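Local coordinates for beta-N-acetylglucosaminidase-like protein Glycoside hydrolase family 20 (PDB 6YHH), which probably removes terminal N-acetylhexosamine residues from chitin-derived oligosaccharides, as a family 20 beta-N-acetylhexosaminidase of bacterial chitin breakdown, at residues A[44-47]-A[48-52]; A[209-212]-A[213-217]; A[381-385]-A[386-390]; A[459-462]-A[463-467]; A[522-525]-A[526-529]. One frame throughout, in Å; residues are numbered along the deposited sequence. Where two conformers were deposited one is given.

Contact 1. Residues A[44-47]-A[48-52]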
# COMPACT_ATOMS: atom_id res chain seq x y z
N GLY A 44 6.00 4.81 -20.33
CA GLY A 44 4.93 5.84 -20.07
C GLY A 44 3.68 5.62 -20.85
O GLY A 44 2.58 5.82 -20.35
N VAL A 45 3.82 5.24 -22.14
CA VAL A 45 2.68 4.93 -22.99
C VAL A 45 1.99 3.65 -22.54
O VAL A 45 0.75 3.57 -22.47
CB VAL A 45 3.07 4.90 -24.51
CG1 VAL A 45 1.88 4.45 -25.34
CG2 VAL A 45 3.45 6.30 -24.93
N THR A 46 2.77 2.67 -22.15
CA THR A 46 2.18 1.42 -21.62
C THR A 46 1.35 1.68 -20.37
O THR A 46 0.20 1.23 -20.25
CB THR A 46 3.32 0.39 -21.33
OG1 THR A 46 4.11 0.14 -22.54
CG2 THR A 46 2.68 -0.93 -20.87
N ARG A 47 1.93 2.47 -19.43
CA ARG A 47 1.18 2.78 -18.18
C ARG A 47 -0.05 3.59 -18.47
O ARG A 47 -1.05 3.38 -17.88
CB ARG A 47 2.11 3.50 -17.21
CG ARG A 47 3.17 2.58 -16.66
CD ARG A 47 4.09 3.21 -15.63
NE ARG A 47 4.95 4.28 -16.11
CZ ARG A 47 6.16 4.05 -16.61
NH1 ARG A 47 6.64 2.80 -16.67
NH2 ARG A 47 6.87 5.07 -17.03
N PHE A 48 0.01 4.52 -19.42
CA PHE A 48 -1.15 5.28 -19.85
C PHE A 48 -2.32 4.34 -20.25
O PHE A 48 -3.46 4.47 -19.86
CB PHE A 48 -0.79 6.29 -20.98
CG PHE A 48 -1.99 6.75 -21.76
CD1 PHE A 48 -2.81 7.79 -21.34
CD2 PHE A 48 -2.33 6.10 -22.91
CE1 PHE A 48 -3.90 8.20 -22.10
CE2 PHE A 48 -3.47 6.46 -23.63
CZ PHE A 48 -4.26 7.50 -23.26
N LEU A 49 -1.97 3.39 -21.11
CA LEU A 49 -2.95 2.44 -21.65
C LEU A 49 -3.53 1.57 -20.53
O LEU A 49 -4.74 1.39 -20.45
CB LEU A 49 -2.30 1.62 -22.74
CG LEU A 49 -3.25 0.73 -23.54
CD1 LEU A 49 -4.19 1.63 -24.30
CD2 LEU A 49 -2.50 -0.15 -24.53
N ARG A 50 -2.67 1.07 -19.65
CA ARG A 50 -3.11 0.33 -18.49
C ARG A 50 -4.04 1.15 -17.62
O ARG A 50 -5.12 0.67 -17.20
CB ARG A 50 -1.96 -0.20 -17.65
CG ARG A 50 -1.01 -1.20 -18.32
CD ARG A 50 -1.74 -2.55 -18.53
NE ARG A 50 -2.55 -2.61 -19.71
CZ ARG A 50 -2.11 -2.76 -20.97
NH1 ARG A 50 -0.78 -2.79 -21.20
NH2 ARG A 50 -2.97 -2.82 -21.95
N ARG A 51 -3.68 2.42 -17.37
CA ARG A 51 -4.52 3.24 -16.53
C ARG A 51 -5.87 3.54 -17.20
O ARG A 51 -6.94 3.46 -16.57
CB ARG A 51 -3.81 4.54 -16.18
CG ARG A 51 -2.65 4.32 -15.24
CD ARG A 51 -1.66 5.45 -15.22
NE ARG A 51 -2.19 6.69 -14.76
CZ ARG A 51 -1.62 7.88 -14.95
NH1 ARG A 51 -0.58 7.99 -15.73
NH2 ARG A 51 -2.16 8.97 -14.39
N LEU A 52 -5.83 3.87 -18.47
CA LEU A 52 -7.07 4.10 -19.20
C LEU A 52 -8.00 2.90 -19.19
O LEU A 52 -9.20 3.05 -19.01
CB LEU A 52 -6.71 4.51 -20.65
CG LEU A 52 -7.88 4.89 -21.52
CD1 LEU A 52 -8.70 6.05 -20.93
CD2 LEU A 52 -7.44 5.19 -22.94
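R47 and R51 stand one turn apart on helix 40-56, where R51 N donates to R47 O at 2.8 Å and the R51 methylenes crowd the same oxygen, R51 CG coming to 3.2 Å of R47 O. The R47 chain turns toward the start of the helix: CG lies anti to its own carbonyl carbon (chi1 -70°), and a bend at chi3 lays one face of the guanidinium near G44 N. The two cations part, R47 NE and R51 NH1 being 6.7 Å apart, and R51 is paired with E118 and E500. F48 meets its neighbours by its root, with F48 N bonded to G44 O (3.0 Å) and F48 CB packed on G44 O and V45 O. Its ring leads off to L117, L120 and L121 of helix 110-123. T46 O takes a nearly straight bond from R50 N (2.9 Å, 171°), while T46 CG2 runs alongside R50 NH1 at 3.9 Å. Threonine fits here, giving R50 this methyl and F42 O its hydroxyl, and R50 reaches the carbonyls of Q62 and G63. The chemistry is that of an amphipathic helix: aromatic and aliphatic groups enter the core, while R51 reaches carboxylates and R50 carbonyl oxygens.

Contact 2. Residues A[209-212]-A[213-217]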
# COMPACT_ATOMS: atom_id res chain seq x y z
N THR A 209 19.02 1.08 0.26
CA THR A 209 20.28 0.54 -0.27
C THR A 209 20.72 1.35 -1.47
O THR A 209 19.96 2.02 -2.11
CB THR A 209 20.20 -0.95 -0.64
OG1 THR A 209 19.40 -1.11 -1.84
CG2 THR A 209 19.64 -1.77 0.44
N GLN A 210 21.99 1.20 -1.84
CA GLN A 210 22.53 1.88 -3.07
C GLN A 210 21.78 1.42 -4.31
O GLN A 210 21.47 2.20 -5.18
CB GLN A 210 24.06 1.69 -3.20
CG GLN A 210 24.77 2.24 -1.97
CD GLN A 210 26.26 2.39 -2.15
OE1 GLN A 210 26.82 1.91 -3.13
NE2 GLN A 210 26.88 3.14 -1.25
N GLU A 211 21.47 0.10 -4.38
CA GLU A 211 20.80 -0.44 -5.53
C GLU A 211 19.35 0.14 -5.54
O GLU A 211 18.87 0.47 -6.62
CB GLU A 211 20.73 -1.95 -5.51
CG GLU A 211 19.84 -2.52 -6.61
CD GLU A 211 19.58 -4.04 -6.37
OE1 GLU A 211 18.52 -4.34 -5.70
OE2 GLU A 211 20.46 -4.79 -6.87
N GLU A 212 18.71 0.23 -4.37
CA GLU A 212 17.39 0.84 -4.32
C GLU A 212 17.42 2.27 -4.80
O GLU A 212 16.58 2.69 -5.60
CB GLU A 212 16.80 0.73 -2.90
CG GLU A 212 16.32 -0.68 -2.55
CD GLU A 212 16.05 -0.87 -1.07
OE1 GLU A 212 16.38 0.06 -0.28
OE2 GLU A 212 15.54 -1.94 -0.69
N ILE A 213 18.42 3.02 -4.38
CA ILE A 213 18.55 4.40 -4.83
C ILE A 213 18.72 4.44 -6.35
O ILE A 213 18.08 5.22 -7.04
CB ILE A 213 19.71 5.07 -4.09
CG1 ILE A 213 19.39 5.28 -2.63
CG2 ILE A 213 20.13 6.37 -4.76
CD1 ILE A 213 20.54 5.70 -1.76
N ARG A 214 19.64 3.65 -6.91
CA ARG A 214 19.82 3.63 -8.35
C ARG A 214 18.55 3.26 -9.06
O ARG A 214 18.22 3.85 -10.12
CB ARG A 214 20.96 2.66 -8.77
CG ARG A 214 22.33 3.07 -8.31
CD ARG A 214 23.36 2.08 -8.94
NE ARG A 214 24.65 2.23 -8.26
CZ ARG A 214 25.12 1.40 -7.32
NH1 ARG A 214 24.47 0.26 -6.95
NH2 ARG A 214 26.27 1.69 -6.73
N ASN A 215 17.78 2.33 -8.51
CA ASN A 215 16.57 1.91 -9.19
C ASN A 215 15.43 2.94 -9.01
O ASN A 215 14.61 3.05 -9.93
CB ASN A 215 16.13 0.53 -8.73
CG ASN A 215 17.07 -0.57 -9.28
OD1 ASN A 215 17.74 -0.33 -10.29
ND2 ASN A 215 17.03 -1.76 -8.73
N ILE A 216 15.46 3.71 -7.90
CA ILE A 216 14.49 4.82 -7.77
C ILE A 216 14.87 5.92 -8.73
O ILE A 216 14.01 6.59 -9.30
CB ILE A 216 14.39 5.23 -6.31
CG1 ILE A 216 13.53 4.19 -5.56
CG2 ILE A 216 13.81 6.62 -6.13
CD1 ILE A 216 13.63 4.23 -4.04
N VAL A 217 16.16 6.21 -8.91
CA VAL A 217 16.61 7.24 -9.90
C VAL A 217 16.06 6.84 -11.27
O VAL A 217 15.52 7.64 -11.99
CB VAL A 217 18.14 7.34 -9.88
CG1 VAL A 217 18.67 8.00 -11.13
CG2 VAL A 217 18.62 8.09 -8.63
O HOH W 1 16.18 -2.49 -5.98
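The first turns of helix 210-222 are tied by regular i to i+4 backbone bonds, among them I213 N to T209 O (2.9 Å) and R214 N to Q210 O (2.9 Å, 172°). Ahead of them T209, at the N-cap, accepts from E212 N through OG1 (2.9 Å), and E212 OE1 accepts in return from T209 N, which meets it from above the carboxylate plane. Threonine and glutamate suit these places because each supplies an acceptor to an amide that the helix itself cannot serve. Farther along, R214 extends so that Q210 O lies over one face of its guanidinium, whose plane stands 83° from the Q210 amide, with R214 NH2 3.6 Å from Q210 OE1. The Q210 amide nitrogen is held by E191 and E301. E211 and N215 set their flat groups only 24° apart and share a water, 3.0 Å from both E211 OE1 and N215 ND2. E211 OE1 also bonds T209 of the second subunit and lies close to E211 OE1 of that subunit, which might favour a protonated state. With N215 replaced by alanine, the water would probably lose its N-H donor and the E211 carboxylate one of its links to the next turn. I213 and I216 pack inward on W180. This is a classic capping box, here starting the helix between parallel strands 177-184 and 226-230 of the catalytic TIM barrel.

Contact 3. Residues A[381-385]-A[386-390]; sequences HSWRG and PNEGM
The loop leaving barrel strand 379-382 turns back at G385, beside the active-site pocket that W383 lines: the W383 side chain lies about 4 Å from that of E317, the predicted proton donor, and about as far from a bound Tris molecule. E388 closes the turn with its side chain, OE1 accepting from G385 N at 2.9 Å nearly along its C-O axis; chi2 near 70° bends the carboxylate back to that amide. G385 O is gripped twice, by E388 N and by M390 N (both 2.9 Å), which arrive from opposite faces of the carbonyl plane. Glycine fits here, since a CB on this backbone would collide with P386 CD. E388 OE2 also nears the indole, 3.6 Å from W383 CZ3. R384 lays its CG over the centre of the W383 ring, 3.2 Å above the plane, while E388 CB touches the guanidinium edge, 3.7 Å from R384 NE. R384 NH2 further binds a water (2.9 Å) that reaches E388 O weakly. How M390 covers the guanidinium face is doubtful, as it has two conformers. With an alanine at R384, the indole face would probably lose its aliphatic cover and the water its donor. The W383 indole is placed by E368 and by an edge-to-face meeting with W366, and the strand behind it runs between parallel strands 362-366 and 406-408, S382 also bonding S395 of helix 394-401.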
# COMPACT_ATOMS: atom_id res chain seq x y z
N HIS A 381 17.77 28.00 -1.53
CA HIS A 381 16.46 27.44 -1.29
C HIS A 381 15.77 28.30 -0.23
O HIS A 381 16.08 28.24 0.95
CB HIS A 381 16.62 25.97 -0.89
CG HIS A 381 15.39 25.16 -1.06
ND1 HIS A 381 15.42 23.80 -1.00
CD2 HIS A 381 14.09 25.51 -1.29
CE1 HIS A 381 14.21 23.32 -1.20
NE2 HIS A 381 13.36 24.33 -1.35
N SER A 382 14.82 29.13 -0.69
CA SER A 382 14.12 30.07 0.14
C SER A 382 12.97 29.40 0.89
O SER A 382 11.99 28.96 0.26
CB SER A 382 13.56 31.20 -0.75
OG SER A 382 12.82 32.15 0.00
N TRP A 383 13.05 29.42 2.21
CA TRP A 383 12.10 28.72 3.08
C TRP A 383 11.55 29.48 4.27
O TRP A 383 10.41 29.12 4.77
CB TRP A 383 12.71 27.42 3.57
CG TRP A 383 13.70 27.56 4.68
CD1 TRP A 383 15.01 27.74 4.55
CD2 TRP A 383 13.45 27.41 6.09
NE1 TRP A 383 15.65 27.76 5.78
CE2 TRP A 383 14.71 27.54 6.75
CE3 TRP A 383 12.30 27.21 6.87
CZ2 TRP A 383 14.83 27.47 8.14
CZ3 TRP A 383 12.44 27.10 8.24
CH2 TRP A 383 13.69 27.29 8.86
N ARG A 384 12.21 30.56 4.68
CA ARG A 384 11.79 31.31 5.87
C ARG A 384 10.80 32.38 5.56
O ARG A 384 10.86 33.02 4.51
CB ARG A 384 13.03 31.81 6.59
CG ARG A 384 13.94 30.69 7.02
CD ARG A 384 15.23 31.18 7.59
NE ARG A 384 14.96 31.88 8.77
CZ ARG A 384 15.72 32.90 9.13
NH1 ARG A 384 16.73 33.28 8.31
NH2 ARG A 384 15.45 33.53 10.27
N GLY A 385 9.92 32.62 6.51
CA GLY A 385 8.83 33.56 6.35
C GLY A 385 8.28 33.91 7.73
O GLY A 385 9.01 33.91 8.71
N PRO A 386 7.00 34.18 7.83
CA PRO A 386 6.49 34.64 9.13
C PRO A 386 6.64 33.70 10.31
O PRO A 386 6.77 34.14 11.43
CB PRO A 386 5.00 34.95 8.84
CG PRO A 386 4.68 34.10 7.62
CD PRO A 386 5.97 34.18 6.80
N ASN A 387 6.62 32.40 10.07
CA ASN A 387 6.89 31.43 11.15
C ASN A 387 8.30 31.56 11.78
O ASN A 387 8.51 31.12 12.91
CB ASN A 387 6.70 29.99 10.68
CG ASN A 387 5.29 29.65 10.29
OD1 ASN A 387 4.32 30.37 10.60
ND2 ASN A 387 5.14 28.55 9.58
N GLU A 388 9.23 32.16 11.06
CA GLU A 388 10.64 32.42 11.47
C GLU A 388 10.87 33.89 11.70
O GLU A 388 12.00 34.34 11.83
CB GLU A 388 11.57 31.86 10.37
CG GLU A 388 11.47 30.37 10.11
CD GLU A 388 10.21 29.85 9.47
OE1 GLU A 388 9.72 30.49 8.48
OE2 GLU A 388 9.73 28.75 9.90
N GLY A 389 9.77 34.65 11.75
CA GLY A 389 9.81 36.11 11.96
C GLY A 389 10.23 36.96 10.79
O GLY A 389 10.63 38.13 10.98
N MET A 390 10.13 36.39 9.59
CA MET A 390 10.55 37.04 8.36
C MET A 390 9.35 37.36 7.50
O MET A 390 8.25 36.94 7.78
CB MET A 390 11.44 36.10 7.58
CG MET A 390 12.89 36.50 7.54
SD MET A 390 13.87 35.11 8.05
CE MET A 390 14.08 35.78 9.71
O HOH W 2 14.57 32.24 12.73

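Contact 4. Residues A[459-462]-A[463-467]; sequences TFDS and RVWPR
V464 N and W465 N donate to F460 O (3.0 Å) and D461 O (2.8 Å), the main-chain bonds of the short helix 460-464. Earlier in it, R463 N makes a long bond to T459 O and a weak one to F460 O. Side-chain polar groups gather at T459 O: S462 OG, placed between its backbone N and carbonyl carbon by a chi1 of 73°, donates to that oxygen at 2.7 Å, in the carbonyl plane and on a lone pair. The same hydroxyl accepts from R463 NH1 at 3.1 Å, so a small serine links a carbonyl to an arginine. The R463 guanidinium, which also meets the carbonyls of A557 and C560, is buried, with NH1 and NH2 both bonded to oxygens. Beyond the helix R467 NH2 returns to R463 O (2.8 Å), and D461 OD2 forms a salt bridge with R165 of helix 160-172. Among the apolar contacts, a CH-pi interaction sets V464 CG2 over one face of the F460 ring, 4.0 Å from its centroid and 25° off the normal. The other valine methyl, V464 CG1, lies over a face of the W465 indole, so a branched residue suits its place between two aromatic rings. The helix ends at V464, and W465 leaves helical geometry before the cis peptide of P466, at the N-cap position of helix 467-476: two consecutive helices joined at a cis-proline, following strand 443-450 of the TIM barrel.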
# COMPACT_ATOMS: atom_id res chain seq x y z
N THR A 459 0.28 7.44 6.84
CA THR A 459 -0.44 8.69 6.74
C THR A 459 0.20 9.73 5.76
O THR A 459 -0.43 10.74 5.48
CB THR A 459 -0.66 9.43 8.08
OG1 THR A 459 0.60 9.77 8.66
CG2 THR A 459 -1.36 8.55 9.05
N PHE A 460 1.38 9.41 5.24
CA PHE A 460 2.16 10.28 4.33
C PHE A 460 1.31 10.83 3.19
O PHE A 460 1.16 12.05 3.01
CB PHE A 460 3.32 9.49 3.72
CG PHE A 460 4.23 10.34 2.90
CD1 PHE A 460 5.27 11.02 3.52
CD2 PHE A 460 4.11 10.43 1.52
CE1 PHE A 460 6.12 11.85 2.84
CE2 PHE A 460 4.94 11.24 0.80
CZ PHE A 460 5.99 11.93 1.43
N ASP A 461 0.65 9.94 2.44
CA ASP A 461 -0.12 10.40 1.27
C ASP A 461 -1.32 11.31 1.66
O ASP A 461 -1.60 12.29 0.91
CB ASP A 461 -0.62 9.23 0.45
CG ASP A 461 0.46 8.43 -0.20
OD1 ASP A 461 1.58 8.88 -0.23
OD2 ASP A 461 0.09 7.30 -0.72
N SER A 462 -1.95 11.07 2.83
CA SER A 462 -3.03 11.91 3.28
C SER A 462 -2.59 13.34 3.57
O SER A 462 -3.42 14.28 3.59
CB SER A 462 -3.72 11.35 4.53
OG SER A 462 -2.97 11.47 5.69
N ARG A 463 -1.34 13.49 3.92
CA ARG A 463 -0.76 14.84 4.14
C ARG A 463 -0.37 15.49 2.79
O ARG A 463 -0.62 16.70 2.54
CB ARG A 463 0.43 14.73 5.12
CG ARG A 463 -0.02 14.80 6.58
CD ARG A 463 -1.07 13.81 7.02
NE ARG A 463 -1.54 14.12 8.38
CZ ARG A 463 -2.82 13.98 8.77
NH1 ARG A 463 -3.72 13.36 7.99
NH2 ARG A 463 -3.17 14.40 10.01
N VAL A 464 0.28 14.74 1.92
CA VAL A 464 0.77 15.30 0.63
C VAL A 464 -0.36 15.63 -0.33
O VAL A 464 -0.31 16.69 -0.96
CB VAL A 464 1.81 14.37 -0.01
CG1 VAL A 464 2.33 14.92 -1.32
CG2 VAL A 464 2.95 14.22 0.96
N TRP A 465 -1.33 14.75 -0.44
CA TRP A 465 -2.40 14.79 -1.48
C TRP A 465 -3.73 14.95 -0.83
O TRP A 465 -4.01 14.29 0.20
CB TRP A 465 -2.36 13.49 -2.30
CG TRP A 465 -0.96 13.22 -2.87
CD1 TRP A 465 -0.02 12.29 -2.42
CD2 TRP A 465 -0.32 13.93 -3.95
NE1 TRP A 465 1.14 12.43 -3.16
CE2 TRP A 465 0.97 13.42 -4.10
CE3 TRP A 465 -0.73 15.03 -4.78
CZ2 TRP A 465 1.87 13.93 -5.01
CZ3 TRP A 465 0.16 15.51 -5.72
CH2 TRP A 465 1.48 14.97 -5.81
N PRO A 466 -4.64 15.78 -1.40
CA PRO A 466 -4.48 16.39 -2.70
C PRO A 466 -3.90 17.79 -2.71
O PRO A 466 -3.82 18.42 -3.79
CB PRO A 466 -5.91 16.44 -3.22
CG PRO A 466 -6.69 16.74 -1.96
CD PRO A 466 -5.99 15.93 -0.88
N ARG A 467 -3.46 18.33 -1.60
CA ARG A 467 -2.95 19.69 -1.60
C ARG A 467 -1.78 19.93 -2.53
O ARG A 467 -1.67 21.04 -3.13
CB ARG A 467 -2.66 20.25 -0.20
CG ARG A 467 -3.91 20.41 0.69
CD ARG A 467 -3.70 20.89 2.13
NE ARG A 467 -2.93 19.83 2.82
CZ ARG A 467 -1.96 20.03 3.67
NH1 ARG A 467 -1.71 21.22 4.16
NH2 ARG A 467 -1.23 18.98 4.05
O HOH W 3 -4.23 16.87 3.51

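Contact 5. Residues A[522-525]-A[526-529]; sequences IKSV and NEFT
K523 and E527 run obliquely across one another on the outer side of helix 523-529. The lysine chain is stretched, with CG anti to the backbone N (chi1 178°), until a bend at the last torsion (chi4 -79°) turns its ammonium toward the glutamate; K523 NZ then meets E527 OE2 at 3.0 Å, on the syn side and 19° out of the carboxylate plane. The lysine methylenes pack against the same oxygen, with K523 CG 3.5 Å from E527 OE2, so charge pairing is backed by ordinary packing. The glutamate is extended beyond CG and passes over the lysine carbonyl, its CG being 3.2 Å from K523 O. The second carboxylate oxygen, E527 OE1, faces a water that also bonds S524 OG (2.8 Å), although the separation of that water from the carboxylate is so short as to be doubtful. T529 behaves differently: its hydroxyl turns back to donate to N526 O at 2.7 Å, on a lone pair in the carbonyl plane, and K509 is its other partner, while T529 CG2 rests 3.4 Å from V525 O. Threonine suits this helix end, since the hydroxyl bonds while the methyl packs, with F556 as its apolar neighbour. V525 heads inward to L513, F556 and L603, and F528, whose ring points away from the preceding turn, packs on V599, L619 and L623. Backbone bonds such as N526 N to I522 O (2.9 Å) hold the turn together. The whole is a short amphipathic helix with an i to i+4 lysine-glutamate salt bridge on its polar side, packed among the helices that follow the barrel.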
# COMPACT_ATOMS: atom_id res chain seq x y z
N ILE A 522 -18.16 2.51 10.79
CA ILE A 522 -17.36 3.76 10.88
C ILE A 522 -18.10 4.99 10.43
O ILE A 522 -17.56 6.06 10.47
CB ILE A 522 -15.97 3.66 10.20
CG1 ILE A 522 -16.12 3.43 8.69
CG2 ILE A 522 -15.13 2.59 10.84
CD1 ILE A 522 -14.83 3.48 7.87
N LYS A 523 -19.36 4.84 10.03
CA LYS A 523 -20.09 5.97 9.46
C LYS A 523 -20.02 7.27 10.31
O LYS A 523 -19.69 8.33 9.76
CB LYS A 523 -21.52 5.62 9.19
CG LYS A 523 -22.38 6.77 8.62
CD LYS A 523 -23.79 6.25 8.28
CE LYS A 523 -24.68 7.18 7.45
NZ LYS A 523 -25.28 8.25 8.30
N SER A 524 -20.33 7.18 11.59
CA SER A 524 -20.38 8.39 12.43
C SER A 524 -19.01 9.01 12.63
O SER A 524 -18.86 10.24 12.63
CB SER A 524 -21.02 8.05 13.75
OG SER A 524 -22.35 7.76 13.44
N VAL A 525 -17.98 8.16 12.77
CA VAL A 525 -16.63 8.72 12.94
C VAL A 525 -16.10 9.33 11.65
O VAL A 525 -15.48 10.38 11.66
CB VAL A 525 -15.67 7.71 13.58
CG1 VAL A 525 -15.38 6.53 12.74
CG2 VAL A 525 -14.40 8.40 13.97
N ASN A 526 -16.41 8.72 10.52
CA ASN A 526 -16.08 9.32 9.22
C ASN A 526 -16.79 10.66 9.01
O ASN A 526 -16.18 11.66 8.62
CB ASN A 526 -16.44 8.33 8.13
CG ASN A 526 -15.95 8.79 6.76
OD1 ASN A 526 -14.76 9.06 6.54
ND2 ASN A 526 -16.92 8.95 5.85
N GLU A 527 -18.08 10.70 9.33
CA GLU A 527 -18.76 11.99 9.23
C GLU A 527 -18.19 13.03 10.13
O GLU A 527 -18.13 14.24 9.80
CB GLU A 527 -20.30 11.83 9.48
CG GLU A 527 -20.94 10.97 8.43
CD GLU A 527 -22.35 10.53 8.75
OE1 GLU A 527 -22.76 10.49 9.92
OE2 GLU A 527 -23.05 10.14 7.75
N PHE A 528 -17.76 12.65 11.33
CA PHE A 528 -17.13 13.63 12.24
C PHE A 528 -15.76 14.11 11.68
O PHE A 528 -15.41 15.28 11.88
CB PHE A 528 -16.96 13.09 13.65
CG PHE A 528 -16.81 14.18 14.70
CD1 PHE A 528 -17.79 15.19 14.83
CD2 PHE A 528 -15.76 14.21 15.56
CE1 PHE A 528 -17.59 16.23 15.72
CE2 PHE A 528 -15.58 15.23 16.48
CZ PHE A 528 -16.52 16.24 16.57
N THR A 529 -15.00 13.27 10.96
CA THR A 529 -13.77 13.80 10.35
C THR A 529 -14.07 14.93 9.40
O THR A 529 -13.24 15.82 9.20
CB THR A 529 -12.93 12.79 9.58
OG1 THR A 529 -13.62 12.43 8.38
CG2 THR A 529 -12.60 11.61 10.38
O HOH W 4 -23.93 9.46 11.93

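Overall arrangement
The five contacts are local and far from touching one another. Contact 4 is the most deeply buried, its centre about 7 Å from that of the chain, and relies on a valine methyl over an aromatic ring and an enclosed arginine. Contacts 1, 2 and 5 are helices with one polar side: contact 1 in the N-terminal domain and contact 2 in the barrel both touch the second subunit, contact 2 by hydrogen bonds, whereas contact 5 carries a salt bridge. Contact 3 alone lies mainly in a loop, at a barrel strand's end, its tryptophan near the active site. Contacts 2, 3 and 4 belong to the catalytic barrel; contacts 4 and 5, centres about 19 Å apart, are the closest pair.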